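Local coordinates for protein 6-phospho-beta-glucosidase (Thermotoga maritima, PDB 1UP7) that hydrolyses cellobiose 6'-phosphate to glucose 6-phosphate and glucose, using NAD(+) and a manganese ion, at residues G69-A74 / V126-K131; T136-T141 / H302-L307; F178-E183 / V201-E206; K381-A386 / D401-I406; A386-S389 / D395-D398. All coordinates share one frame; numbering follows the deposited sequence.

Contact 1 (G69-A74 / V126-K131); sequences GAVVDA and VDTVRK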
# COMPACT_ATOMS: atom_id res chain seq x y z
N GLY A 69 17.15 27.30 -28.20
CA GLY A 69 16.50 28.49 -28.71
C GLY A 69 14.99 28.34 -28.85
O GLY A 69 14.25 29.32 -28.75
N ALA A 70 14.53 27.11 -29.07
CA ALA A 70 13.11 26.87 -29.19
C ALA A 70 12.41 26.88 -27.82
O ALA A 70 11.33 27.46 -27.71
CB ALA A 70 12.84 25.57 -30.00
N VAL A 71 13.04 26.28 -26.81
CA VAL A 71 12.39 26.01 -25.53
C VAL A 71 12.63 27.07 -24.46
O VAL A 71 11.89 27.11 -23.47
CB VAL A 71 12.80 24.63 -24.99
CG1 VAL A 71 12.46 23.55 -26.00
CG2 VAL A 71 14.30 24.61 -24.58
N VAL A 72 13.61 27.94 -24.67
CA VAL A 72 14.08 28.88 -23.65
C VAL A 72 12.96 29.73 -23.02
O VAL A 72 12.93 29.89 -21.77
CB VAL A 72 15.28 29.76 -24.17
CG1 VAL A 72 14.85 30.74 -25.30
CG2 VAL A 72 15.95 30.52 -23.02
N ASP A 73 12.06 30.27 -23.84
CA ASP A 73 10.96 31.08 -23.30
C ASP A 73 9.59 30.43 -23.47
O ASP A 73 8.55 31.11 -23.47
CB ASP A 73 10.96 32.47 -23.94
CG ASP A 73 12.17 33.29 -23.55
OD1 ASP A 73 12.53 33.31 -22.33
OD2 ASP A 73 12.84 33.94 -24.40
N ALA A 74 9.58 29.11 -23.62
CA ALA A 74 8.36 28.39 -23.93
C ALA A 74 7.59 28.03 -22.66
O ALA A 74 8.18 27.66 -21.64
CB ALA A 74 8.67 27.15 -24.75
N VAL A 126 14.97 17.02 -21.88
CA VAL A 126 14.33 17.31 -20.60
C VAL A 126 15.31 18.09 -19.71
O VAL A 126 14.93 19.04 -19.03
CB VAL A 126 13.84 16.01 -19.89
CG1 VAL A 126 13.56 16.27 -18.41
CG2 VAL A 126 12.62 15.39 -20.66
N ASP A 127 16.58 17.71 -19.75
CA ASP A 127 17.57 18.44 -18.96
C ASP A 127 17.67 19.92 -19.36
O ASP A 127 17.70 20.81 -18.51
CB ASP A 127 18.95 17.77 -18.95
CG ASP A 127 19.87 18.36 -17.89
OD1 ASP A 127 19.60 18.15 -16.68
OD2 ASP A 127 20.86 19.08 -18.15
N THR A 128 17.66 20.19 -20.66
CA THR A 128 17.69 21.56 -21.14
C THR A 128 16.41 22.34 -20.75
O THR A 128 16.50 23.51 -20.33
CB THR A 128 17.90 21.61 -22.68
OG1 THR A 128 19.14 21.01 -23.00
CG2 THR A 128 18.09 23.04 -23.19
N VAL A 129 15.24 21.70 -20.90
CA VAL A 129 13.98 22.35 -20.55
C VAL A 129 13.98 22.70 -19.05
O VAL A 129 13.74 23.84 -18.67
CB VAL A 129 12.75 21.48 -20.93
CG1 VAL A 129 11.47 21.99 -20.27
CG2 VAL A 129 12.61 21.36 -22.45
N ARG A 130 14.30 21.72 -18.22
CA ARG A 130 14.34 21.91 -16.78
C ARG A 130 15.31 23.04 -16.34
O ARG A 130 15.03 23.76 -15.41
CB ARG A 130 14.59 20.55 -16.09
CG ARG A 130 15.75 20.41 -15.15
CD ARG A 130 16.08 18.92 -14.80
NE ARG A 130 15.10 18.41 -13.84
CZ ARG A 130 14.70 17.15 -13.74
NH1 ARG A 130 15.19 16.21 -14.52
NH2 ARG A 130 13.78 16.85 -12.83
N LYS A 131 16.42 23.20 -17.05
CA LYS A 131 17.43 24.20 -16.67
C LYS A 131 17.10 25.59 -17.22
O LYS A 131 17.73 26.55 -16.84
CB LYS A 131 18.83 23.79 -17.12
CG LYS A 131 19.57 22.90 -16.12
CD LYS A 131 20.34 21.76 -16.81
CE LYS A 131 21.86 21.80 -16.48
NZ LYS A 131 22.62 20.58 -16.98

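Contact 2 (T136-T141 / H302-L307); sequences TIVNFT and HLIRDL. With NAD (nicotinamide-adenine-dinucleotide), chain I.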
# COMPACT_ATOMS: atom_id res chain seq x y z
N THR A 136 5.95 22.90 -19.49
CA THR A 136 5.25 21.64 -19.55
C THR A 136 5.59 21.00 -20.87
O THR A 136 5.43 21.60 -21.93
CB THR A 136 3.75 21.86 -19.44
OG1 THR A 136 3.47 22.25 -18.10
CG2 THR A 136 2.99 20.54 -19.63
N ILE A 137 6.05 19.76 -20.82
CA ILE A 137 6.29 19.02 -22.05
C ILE A 137 5.10 18.14 -22.37
O ILE A 137 4.66 17.38 -21.52
CB ILE A 137 7.59 18.19 -21.99
CG1 ILE A 137 8.80 19.08 -21.75
CG2 ILE A 137 7.78 17.40 -23.30
CD1 ILE A 137 10.00 18.36 -21.09
N VAL A 138 4.59 18.27 -23.60
CA VAL A 138 3.55 17.39 -24.13
C VAL A 138 4.15 16.42 -25.16
O VAL A 138 4.66 16.84 -26.21
CB VAL A 138 2.39 18.20 -24.71
CG1 VAL A 138 1.27 17.28 -25.19
CG2 VAL A 138 1.86 19.18 -23.63
N ASN A 139 4.11 15.13 -24.84
CA ASN A 139 4.84 14.15 -25.63
C ASN A 139 4.01 13.28 -26.56
O ASN A 139 3.09 12.59 -26.10
CB ASN A 139 5.67 13.25 -24.73
CG ASN A 139 6.57 12.32 -25.52
OD1 ASN A 139 7.63 12.74 -26.01
ND2 ASN A 139 6.15 11.06 -25.69
N PHE A 140 4.34 13.33 -27.85
CA PHE A 140 3.83 12.37 -28.85
C PHE A 140 4.83 11.28 -29.19
O PHE A 140 4.45 10.21 -29.62
CB PHE A 140 3.52 13.03 -30.19
CG PHE A 140 2.55 14.17 -30.13
CD1 PHE A 140 1.81 14.44 -28.99
CD2 PHE A 140 2.40 15.00 -31.24
CE1 PHE A 140 0.92 15.51 -28.95
CE2 PHE A 140 1.49 16.09 -31.22
CZ PHE A 140 0.76 16.33 -30.06
N THR A 141 6.12 11.58 -29.08
CA THR A 141 7.18 10.67 -29.50
C THR A 141 6.98 9.28 -28.93
O THR A 141 6.83 9.11 -27.72
CB THR A 141 8.53 11.21 -29.03
OG1 THR A 141 8.81 12.41 -29.76
CG2 THR A 141 9.71 10.23 -29.39
N HIS A 302 -6.28 20.81 -27.23
CA HIS A 302 -7.30 20.77 -26.20
C HIS A 302 -6.65 20.66 -24.81
O HIS A 302 -7.06 21.37 -23.88
CB HIS A 302 -8.29 19.63 -26.48
CG HIS A 302 -9.38 20.01 -27.45
ND1 HIS A 302 -10.67 19.53 -27.35
CD2 HIS A 302 -9.37 20.85 -28.51
CE1 HIS A 302 -11.41 20.04 -28.32
NE2 HIS A 302 -10.64 20.85 -29.04
N LEU A 303 -5.63 19.80 -24.69
CA LEU A 303 -4.85 19.67 -23.46
C LEU A 303 -4.22 21.01 -23.04
O LEU A 303 -4.36 21.44 -21.89
CB LEU A 303 -3.78 18.58 -23.57
CG LEU A 303 -2.93 18.45 -22.29
CD1 LEU A 303 -3.80 18.07 -21.05
CD2 LEU A 303 -1.72 17.48 -22.44
N ILE A 304 -3.56 21.67 -23.99
CA ILE A 304 -2.90 22.95 -23.74
C ILE A 304 -3.93 24.04 -23.35
O ILE A 304 -3.72 24.81 -22.43
CB ILE A 304 -2.00 23.36 -24.96
CG1 ILE A 304 -0.71 22.57 -24.95
CG2 ILE A 304 -1.66 24.87 -24.93
CD1 ILE A 304 0.12 22.68 -26.27
N ARG A 305 -5.04 24.09 -24.07
CA ARG A 305 -6.14 24.98 -23.78
C ARG A 305 -6.61 24.84 -22.33
O ARG A 305 -6.74 25.83 -21.62
CB ARG A 305 -7.28 24.68 -24.77
CG ARG A 305 -8.47 25.61 -24.75
CD ARG A 305 -9.77 24.90 -24.36
NE ARG A 305 -10.45 24.25 -25.47
CZ ARG A 305 -10.85 22.98 -25.50
NH1 ARG A 305 -10.65 22.13 -24.49
NH2 ARG A 305 -11.47 22.54 -26.58
N ASP A 306 -6.84 23.61 -21.87
CA ASP A 306 -7.42 23.39 -20.53
C ASP A 306 -6.35 23.46 -19.44
O ASP A 306 -6.64 23.66 -18.27
CB ASP A 306 -8.24 22.09 -20.48
CG ASP A 306 -9.34 22.06 -21.51
OD1 ASP A 306 -9.79 23.15 -21.90
OD2 ASP A 306 -9.81 21.01 -22.03
N LEU A 307 -5.10 23.33 -19.84
CA LEU A 307 -3.97 23.62 -18.95
C LEU A 307 -3.82 25.12 -18.76
O LEU A 307 -3.33 25.57 -17.72
CB LEU A 307 -2.69 23.06 -19.55
CG LEU A 307 -1.82 21.95 -18.93
CD1 LEU A 307 -2.33 21.35 -17.64
CD2 LEU A 307 -1.58 20.91 -19.93
PA NAD I . 8.66 11.75 -38.58
O1A NAD I . 9.60 10.74 -39.11
O2A NAD I . 8.03 12.69 -39.63
O5B NAD I . 9.55 12.60 -37.52
C5B NAD I . 9.15 13.90 -37.16
C4B NAD I . 10.33 14.86 -37.27
O4B NAD I . 11.26 14.63 -36.22
C3B NAD I . 11.12 14.77 -38.57
O3B NAD I . 11.00 16.02 -39.24
C2B NAD I . 12.56 14.51 -38.13
O2B NAD I . 13.50 15.23 -38.91
C1B NAD I . 12.53 15.06 -36.72
N9A NAD I . 13.58 14.55 -35.83
C8A NAD I . 14.17 13.31 -35.78
N7A NAD I . 15.05 13.34 -34.75
C5A NAD I . 14.99 14.53 -34.12
C6A NAD I . 15.66 15.09 -33.04
N6A NAD I . 16.59 14.41 -32.37
N1A NAD I . 15.37 16.39 -32.66
C2A NAD I . 14.43 17.14 -33.36
N3A NAD I . 13.79 16.58 -34.44
C4A NAD I . 14.07 15.31 -34.81
O3 NAD I . 7.53 10.92 -37.79
PN NAD I . 6.05 11.38 -37.39
O1N NAD I . 5.19 10.38 -38.08
O2N NAD I . 5.80 12.79 -37.57
O5D NAD I . 5.99 11.16 -35.81
C5D NAD I . 6.98 11.61 -34.90
C4D NAD I . 6.79 10.84 -33.58
O4D NAD I . 5.51 11.05 -32.99
C3D NAD I . 6.89 9.33 -33.78
O3D NAD I . 7.62 8.86 -32.69
C2D NAD I . 5.45 8.83 -33.74
O2D NAD I . 5.29 7.50 -33.28
C1D NAD I . 4.74 9.86 -32.89
N1N NAD I . 3.46 10.22 -33.50
C2N NAD I . 3.27 11.58 -33.68
C3N NAD I . 2.12 12.07 -34.25
C7N NAD I . 1.98 13.56 -34.43
O7N NAD I . 0.80 14.27 -34.11
N7N NAD I . 3.04 14.23 -34.90
C4N NAD I . 1.14 11.14 -34.64
C5N NAD I . 1.32 9.75 -34.45
C6N NAD I . 2.50 9.30 -33.88

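Contact 3 (F178-E183 / V201-E206); sequences FSARLE and VFVKGE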
# COMPACT_ATOMS: atom_id res chain seq x y z
N PHE A 178 -23.84 8.77 -30.29
CA PHE A 178 -24.93 9.27 -29.45
C PHE A 178 -25.29 10.73 -29.74
O PHE A 178 -26.07 11.32 -29.00
CB PHE A 178 -24.59 9.13 -27.94
CG PHE A 178 -24.51 7.71 -27.47
CD1 PHE A 178 -25.66 7.03 -27.08
CD2 PHE A 178 -23.28 7.04 -27.45
CE1 PHE A 178 -25.61 5.70 -26.67
CE2 PHE A 178 -23.22 5.70 -27.04
CZ PHE A 178 -24.39 5.03 -26.66
N SER A 179 -24.72 11.31 -30.79
CA SER A 179 -25.07 12.69 -31.19
C SER A 179 -24.75 13.70 -30.08
O SER A 179 -25.54 14.63 -29.81
CB SER A 179 -26.56 12.79 -31.61
OG SER A 179 -26.87 11.90 -32.68
N ALA A 180 -23.60 13.52 -29.46
CA ALA A 180 -23.22 14.31 -28.30
C ALA A 180 -21.88 15.00 -28.55
O ALA A 180 -21.22 14.72 -29.54
CB ALA A 180 -23.14 13.40 -27.04
N ARG A 181 -21.50 15.90 -27.65
CA ARG A 181 -20.16 16.49 -27.67
C ARG A 181 -19.12 15.61 -26.99
O ARG A 181 -19.45 14.73 -26.18
CB ARG A 181 -20.16 17.85 -26.96
CG ARG A 181 -21.02 18.92 -27.60
CD ARG A 181 -21.12 20.20 -26.75
NE ARG A 181 -21.81 19.97 -25.47
CZ ARG A 181 -21.43 20.48 -24.29
NH1 ARG A 181 -20.36 21.26 -24.21
NH2 ARG A 181 -22.13 20.20 -23.19
N LEU A 182 -17.87 15.86 -27.33
CA LEU A 182 -16.75 15.12 -26.79
C LEU A 182 -16.79 15.13 -25.26
O LEU A 182 -16.66 14.09 -24.62
CB LEU A 182 -15.42 15.71 -27.28
CG LEU A 182 -15.05 15.74 -28.78
CD1 LEU A 182 -13.65 16.31 -28.89
CD2 LEU A 182 -15.11 14.38 -29.48
N GLU A 183 -16.98 16.30 -24.68
CA GLU A 183 -16.95 16.45 -23.24
C GLU A 183 -18.15 15.80 -22.53
O GLU A 183 -18.12 15.63 -21.31
CB GLU A 183 -16.80 17.92 -22.84
CG GLU A 183 -17.90 18.82 -23.40
CD GLU A 183 -17.98 20.15 -22.67
OE1 GLU A 183 -16.91 20.76 -22.42
OE2 GLU A 183 -19.11 20.60 -22.36
N VAL A 201 -18.75 3.22 -20.09
CA VAL A 201 -18.97 4.38 -20.93
C VAL A 201 -20.19 5.14 -20.45
O VAL A 201 -21.26 4.57 -20.30
CB VAL A 201 -19.15 4.05 -22.42
CG1 VAL A 201 -19.39 5.33 -23.20
CG2 VAL A 201 -17.93 3.38 -22.96
N PHE A 202 -20.00 6.43 -20.22
CA PHE A 202 -21.07 7.32 -19.84
C PHE A 202 -21.21 8.44 -20.88
O PHE A 202 -20.21 9.04 -21.28
CB PHE A 202 -20.81 7.98 -18.47
CG PHE A 202 -20.74 7.02 -17.30
CD1 PHE A 202 -19.53 6.42 -16.93
CD2 PHE A 202 -21.87 6.75 -16.54
CE1 PHE A 202 -19.47 5.55 -15.84
CE2 PHE A 202 -21.82 5.88 -15.44
CZ PHE A 202 -20.62 5.28 -15.09
N VAL A 203 -22.44 8.71 -21.31
CA VAL A 203 -22.72 9.83 -22.20
C VAL A 203 -23.78 10.70 -21.54
O VAL A 203 -24.89 10.24 -21.24
CB VAL A 203 -23.20 9.37 -23.59
CG1 VAL A 203 -23.77 10.57 -24.39
CG2 VAL A 203 -22.07 8.68 -24.33
N LYS A 204 -23.43 11.96 -21.31
CA LYS A 204 -24.30 12.86 -20.54
C LYS A 204 -24.80 12.24 -19.20
O LYS A 204 -25.95 12.44 -18.80
CB LYS A 204 -25.49 13.36 -21.37
CG LYS A 204 -25.12 14.39 -22.44
CD LYS A 204 -26.31 14.71 -23.34
CE LYS A 204 -25.85 15.43 -24.60
NZ LYS A 204 -26.97 15.76 -25.53
N GLY A 205 -23.92 11.48 -18.54
CA GLY A 205 -24.25 10.84 -17.29
C GLY A 205 -24.93 9.50 -17.37
O GLY A 205 -24.95 8.79 -16.38
N GLU A 206 -25.52 9.15 -18.52
CA GLU A 206 -26.11 7.82 -18.65
C GLU A 206 -25.03 6.76 -18.93
O GLU A 206 -24.17 6.97 -19.78
CB GLU A 206 -27.23 7.77 -19.70
CG GLU A 206 -27.80 6.35 -19.84
CD GLU A 206 -28.80 6.16 -20.99
OE1 GLU A 206 -29.24 7.17 -21.60
OE2 GLU A 206 -29.14 4.97 -21.27

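Contact 4 (K381-A386 / D401-I406); sequences KLALKA and DLLEEI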
# COMPACT_ATOMS: atom_id res chain seq x y z
N LYS A 381 23.78 -6.99 -20.73
CA LYS A 381 23.20 -8.04 -19.89
C LYS A 381 21.79 -7.68 -19.44
O LYS A 381 20.87 -8.51 -19.53
CB LYS A 381 24.04 -8.27 -18.62
CG LYS A 381 25.12 -9.27 -18.81
CD LYS A 381 26.23 -9.19 -17.71
CE LYS A 381 27.21 -10.37 -17.93
NZ LYS A 381 28.62 -10.05 -17.48
N LEU A 382 21.61 -6.47 -18.93
CA LEU A 382 20.29 -6.09 -18.43
C LEU A 382 19.29 -5.87 -19.55
O LEU A 382 18.10 -6.07 -19.34
CB LEU A 382 20.38 -4.90 -17.48
CG LEU A 382 21.24 -5.16 -16.21
CD1 LEU A 382 21.41 -3.89 -15.40
CD2 LEU A 382 20.69 -6.32 -15.32
N ALA A 383 19.78 -5.52 -20.74
CA ALA A 383 18.92 -5.37 -21.92
C ALA A 383 18.37 -6.73 -22.36
O ALA A 383 17.20 -6.85 -22.72
CB ALA A 383 19.66 -4.68 -23.06
N LEU A 384 19.22 -7.76 -22.29
CA LEU A 384 18.78 -9.15 -22.54
C LEU A 384 17.64 -9.53 -21.58
O LEU A 384 16.64 -10.09 -22.00
CB LEU A 384 19.95 -10.09 -22.29
CG LEU A 384 20.44 -11.11 -23.29
CD1 LEU A 384 20.26 -10.70 -24.78
CD2 LEU A 384 21.92 -11.43 -22.95
N LYS A 385 17.81 -9.22 -20.31
CA LYS A 385 16.82 -9.45 -19.30
C LYS A 385 15.53 -8.69 -19.60
O LYS A 385 14.45 -9.28 -19.47
CB LYS A 385 17.37 -9.07 -17.92
CG LYS A 385 16.50 -9.36 -16.72
CD LYS A 385 17.25 -8.81 -15.50
CE LYS A 385 16.43 -9.06 -14.25
NZ LYS A 385 17.10 -8.66 -13.02
N ALA A 386 15.62 -7.42 -20.01
CA ALA A 386 14.41 -6.67 -20.39
C ALA A 386 13.71 -7.32 -21.58
O ALA A 386 12.49 -7.53 -21.57
CB ALA A 386 14.72 -5.23 -20.70
N ASP A 401 21.10 -13.23 -30.24
CA ASP A 401 21.28 -12.80 -31.62
C ASP A 401 20.38 -11.60 -31.91
O ASP A 401 20.81 -10.66 -32.57
CB ASP A 401 20.99 -13.94 -32.61
CG ASP A 401 22.07 -15.00 -32.61
OD1 ASP A 401 23.22 -14.68 -32.26
OD2 ASP A 401 21.87 -16.18 -32.94
N LEU A 402 19.15 -11.63 -31.42
CA LEU A 402 18.22 -10.53 -31.65
C LEU A 402 18.78 -9.21 -31.09
O LEU A 402 18.81 -8.17 -31.80
CB LEU A 402 16.81 -10.82 -31.06
CG LEU A 402 15.80 -9.68 -31.06
CD1 LEU A 402 15.53 -9.23 -32.49
CD2 LEU A 402 14.48 -10.08 -30.33
N LEU A 403 19.22 -9.24 -29.82
CA LEU A 403 19.80 -8.05 -29.19
C LEU A 403 20.99 -7.50 -29.98
O LEU A 403 21.10 -6.30 -30.17
CB LEU A 403 20.19 -8.27 -27.71
CG LEU A 403 20.76 -7.02 -26.96
CD1 LEU A 403 19.82 -5.79 -26.89
CD2 LEU A 403 21.24 -7.33 -25.55
N GLU A 404 21.84 -8.40 -30.47
CA GLU A 404 23.01 -8.02 -31.25
C GLU A 404 22.61 -7.31 -32.52
O GLU A 404 23.22 -6.30 -32.85
CB GLU A 404 23.85 -9.24 -31.61
CG GLU A 404 25.15 -9.31 -30.85
CD GLU A 404 25.19 -10.46 -29.86
OE1 GLU A 404 25.55 -11.62 -30.29
OE2 GLU A 404 24.88 -10.18 -28.66
N GLU A 405 21.60 -7.83 -33.22
CA GLU A 405 21.09 -7.19 -34.42
C GLU A 405 20.56 -5.79 -34.13
O GLU A 405 20.86 -4.83 -34.86
CB GLU A 405 19.99 -8.03 -35.04
CG GLU A 405 20.43 -8.71 -36.31
CD GLU A 405 19.26 -9.01 -37.22
OE1 GLU A 405 18.44 -9.86 -36.85
OE2 GLU A 405 19.17 -8.40 -38.29
N ILE A 406 19.78 -5.68 -33.06
CA ILE A 406 19.20 -4.41 -32.67
C ILE A 406 20.31 -3.39 -32.32
O ILE A 406 20.24 -2.23 -32.76
CB ILE A 406 18.27 -4.58 -31.45
CG1 ILE A 406 16.97 -5.31 -31.81
CG2 ILE A 406 18.02 -3.20 -30.76
CD1 ILE A 406 16.22 -5.82 -30.55

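Contact 5 (A386-S389 / D395-D398); sequences ALLS and DVED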
# COMPACT_ATOMS: atom_id res chain seq x y z
N ALA A 386 15.62 -7.42 -20.01
CA ALA A 386 14.41 -6.67 -20.39
C ALA A 386 13.71 -7.32 -21.58
O ALA A 386 12.49 -7.53 -21.57
CB ALA A 386 14.72 -5.23 -20.70
N LEU A 387 14.50 -7.68 -22.59
CA LEU A 387 13.98 -8.25 -23.80
C LEU A 387 13.23 -9.56 -23.54
O LEU A 387 12.12 -9.78 -24.07
CB LEU A 387 15.13 -8.41 -24.78
CG LEU A 387 14.94 -8.48 -26.28
CD1 LEU A 387 13.95 -7.42 -26.88
CD2 LEU A 387 16.33 -8.41 -26.93
N LEU A 388 13.81 -10.42 -22.70
CA LEU A 388 13.14 -11.67 -22.30
C LEU A 388 11.87 -11.49 -21.50
O LEU A 388 11.04 -12.41 -21.47
CB LEU A 388 14.08 -12.52 -21.46
CG LEU A 388 15.25 -13.20 -22.14
CD1 LEU A 388 16.09 -13.81 -21.05
CD2 LEU A 388 14.73 -14.26 -23.14
N SER A 389 11.73 -10.36 -20.82
CA SER A 389 10.55 -10.12 -19.97
C SER A 389 9.29 -9.72 -20.75
O SER A 389 8.18 -9.79 -20.23
CB SER A 389 10.84 -9.05 -18.89
OG SER A 389 10.94 -7.74 -19.47
N ASP A 395 12.17 -16.01 -27.23
CA ASP A 395 12.60 -17.15 -26.46
C ASP A 395 14.12 -17.00 -26.15
O ASP A 395 14.85 -16.33 -26.87
CB ASP A 395 12.38 -18.40 -27.31
CG ASP A 395 10.97 -18.97 -27.20
OD1 ASP A 395 10.08 -18.35 -26.60
OD2 ASP A 395 10.64 -20.07 -27.70
N VAL A 396 14.58 -17.64 -25.08
CA VAL A 396 15.99 -17.69 -24.72
C VAL A 396 16.90 -17.97 -25.90
O VAL A 396 17.90 -17.26 -26.09
CB VAL A 396 16.20 -18.67 -23.55
CG1 VAL A 396 17.67 -19.09 -23.45
CG2 VAL A 396 15.69 -18.00 -22.25
N GLU A 397 16.55 -18.96 -26.73
CA GLU A 397 17.38 -19.35 -27.89
C GLU A 397 17.61 -18.22 -28.90
O GLU A 397 18.54 -18.29 -29.67
CB GLU A 397 16.83 -20.62 -28.63
CG GLU A 397 15.43 -20.43 -29.27
CD GLU A 397 14.94 -21.61 -30.11
OE1 GLU A 397 15.59 -21.92 -31.15
OE2 GLU A 397 13.87 -22.21 -29.77
N ASP A 398 16.74 -17.21 -28.95
CA ASP A 398 16.90 -16.14 -29.93
C ASP A 398 17.35 -14.82 -29.33
O ASP A 398 17.67 -13.90 -30.07
CB ASP A 398 15.60 -15.85 -30.67
CG ASP A 398 15.10 -17.03 -31.47
OD1 ASP A 398 15.87 -17.58 -32.27
OD2 ASP A 398 13.93 -17.47 -31.36

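Contact 1 (G69-A74 / V126-K131)
Val71 and Val129 mark the closest approach of the two backbones, with their CA atoms 6.4 Å apart. The segment 69-74 lies on the short helix 67-71. The chain then folds back in a type I beta turn from Val71 to Ala74, in which Ala74 N is bonded to Val71 O at 3.1 Å. The segment 126-131 is helical and belongs to the long helix 109-131. The side chain of Val71 points toward this helix. Its CB and CG1 meet CG2 of Val129, and the closer pair is CB to CG2 at 4.1 Å. The two valines cross at about a right angle. Val129 CG2 reaches Val71 because it lies beside its own backbone N, with CG1 turned anti to that N (chi1 167°). Val71 CG2 faces Thr128 instead and comes to 4.3 Å from the methyl carbon CG2 of that residue. The contact is apolar and small. Polar bonds lie around it: Val71 O is bonded to Ser133 OG. On the long helix, Lys131 NZ forms a salt bridge with Asp127 OD2 at 2.6 Å, on the syn side of the carboxylate. Val71 also packs on Ile8 of strand 4-8, which is part of the NAD-binding region. Here the short helix 67-71 and the long helix 109-131 pack beside the parallel sheet of a Rossmann-type nucleotide-binding domain.

Contact 2 (T136-T141 / H302-L307)
Val138 and Leu303 form the tighter part of this contact. Leu303 CD2 sits against both methyl carbons of Val138, at 4.1 Å from CG1 and from CG2. The two side chains slide past each other in opposite directions. With Val138 CG1 anti to the backbone N (chi1 -177°), both methyls meet Leu303 CD2. Ile304 is looser: its CG1 stays 4.5 Å from Val138 CG2. His302 and Arg305, which are partly exposed, lie away from this core. Arg305 NH1 donates to OD1 of the buried Asp306 at 2.9 Å, within a salt bridge, and Arg305 NH2 lies over the centre of the His302 ring. At the far end of the strand the chain meets the cofactor. Phe140 CD2 is 3.4 Å from NAD O7N, and Phe140 O is 3.3 Å from NAD C1D. Strand 136-139 lies between strands 76-79 and 160-162 in the parallel sheet. Helix 296-308 packs over it, with Leu307 touching Tyr76 and Leu303 touching Ile161 on the flanking strands.

Contact 3 (F178-E183 / V201-E206)
Val203 has CG1 anti to its backbone N (chi1 168°), and CG2 therefore falls beside that N. The two methyls thus meet different groups. CG1 touches the CB atoms of both Phe178 and Ala180, at 3.9 Å from each. CG2 goes to the ring of Phe178 and comes to 3.7 Å from CD2. Phe178 CG lies beside its own backbone N (chi1 -67°), which turns the ring toward the valine. The approach is oblique to the ring. Lys204, more exposed, adds its aliphatic chain: it is extended beyond CG, and its CE lies 4.2 Å from Ala180 CB. Both backbones bend here. Ser179 has positive phi and is the C-prime residue of a Schellman motif that closes helix 166-177. This turns the chain so that Phe178 and Ala180 both face the strand. On the other side, Val203 to Glu206 form a type I' beta turn. Val203 N is bonded to Glu206 O at 2.9 Å, and Glu206 N to Val203 O at 3.0 Å. Phe178 also packs on Val212 of helix 209-216, and Val203 on Ile174. Phe202 makes a cation-pi contact with Arg344 of the second subunit. The contact packs a Schellman-capped helix end against a beta hairpin with a type I' turn, part of the antiparallel sheet that contains strand 195-203.

Contact 4 (K381-A386 / D401-I406)
Leu403 points toward the facing helix, and Ala383 and Leu384 receive it. Both of its methyls touch the small side chain of Ala383, with CD1 and CD2 each 4.0 Å from Ala383 CB. Leu384 lies to one side. Its CB does not point at Leu403, but its branch end swings nearer, and CD1 comes to 3.6 Å from Leu403 CD2. The same CD1 carbon also rests on Leu403 CB at 3.8 Å. The two leucine side chains meet at a slant rather than end on. Leu403 CG is anti to its backbone N (chi1 -177°), and the side chain thereby extends across the gap between the helices. Leu403 CD2 approaches the facing backbone as well, at 3.9 Å from Leu384 N. The two backbones come closest at Leu384 and Leu403, whose CA atoms are 6.8 Å apart. All three touching residues are buried. Other residues of the two helices have other neighbours. Leu382 and Ala386 pack on helix 355-376, while Leu402 and Ile406 pack on Val109 of helix 109-131. Lys385 NZ forms a salt bridge with Asp354 of the third subunit, and Leu384 packs on Ser235 of that subunit. This is the apolar interface of two consecutive helices near the C-terminus, 380-389 and 396-409, joined by a short loop and packed steeply across each other.

Contact 5 (A386-S389 / D395-D398)
Ala386 O is gripped by two donors from one residue. Ser389 OG donates to it at 2.6 Å, and Ser389 N at 3.0 Å. The hydroxyl comes in tilted 17° from the carbonyl plane. Its bond folds the serine side chain back on the backbone of helix 380-389 and satisfies a buried hydroxyl. Leu388, the residue before, makes the contact with the segment 395-398. Its CG lies beside its own backbone N (chi1 -72°), and one branch, CD2, does the touching. That carbon is 3.9 Å from Val396 N and 4.0 Å from Val396 CG2. It also lies 4.1 Å from Asp395 C, so the leucine covers the backbone between Asp395 and Val396. Val396 turns CG2 to the leucine, while its CG1 is anti to the backbone N. Within the second segment, Asp398 N is bonded to Asp395 O at 2.9 Å. The third subunit borders the contact: Asp398 OD2 forms a salt bridge with Lys251 of that subunit, and Leu388 packs on its Phe356. In its own chain, Leu388 also touches Ala399 of helix 396-409. Ser389 packs on Tyr367 and Leu370 of helix 355-376, and Leu387 on Val109 and Phe112 of helix 109-131.

Contacts 1 and 2 lie in and around the parallel sheet, with centres 15 Å apart. They touch where Val126 and Val129 of helix 109-131 pack on Ile137 of strand 136-139, the next element in the chain. Contact 3 is nested within the loop closed by contact 2, and their centres are 23 Å apart. Contact 2 joins the NAD-binding part of the chain to helix 296-308 of the C-terminal domain. Contacts 4 and 5 come last and share Ala386 and the pair of consecutive helices 380-389 and 396-409. Their centres are 8 Å apart, about 34 to 36 Å from contact 2. Both border the third subunit, whereas contact 3 neighbours the second, consistent with a tetramer.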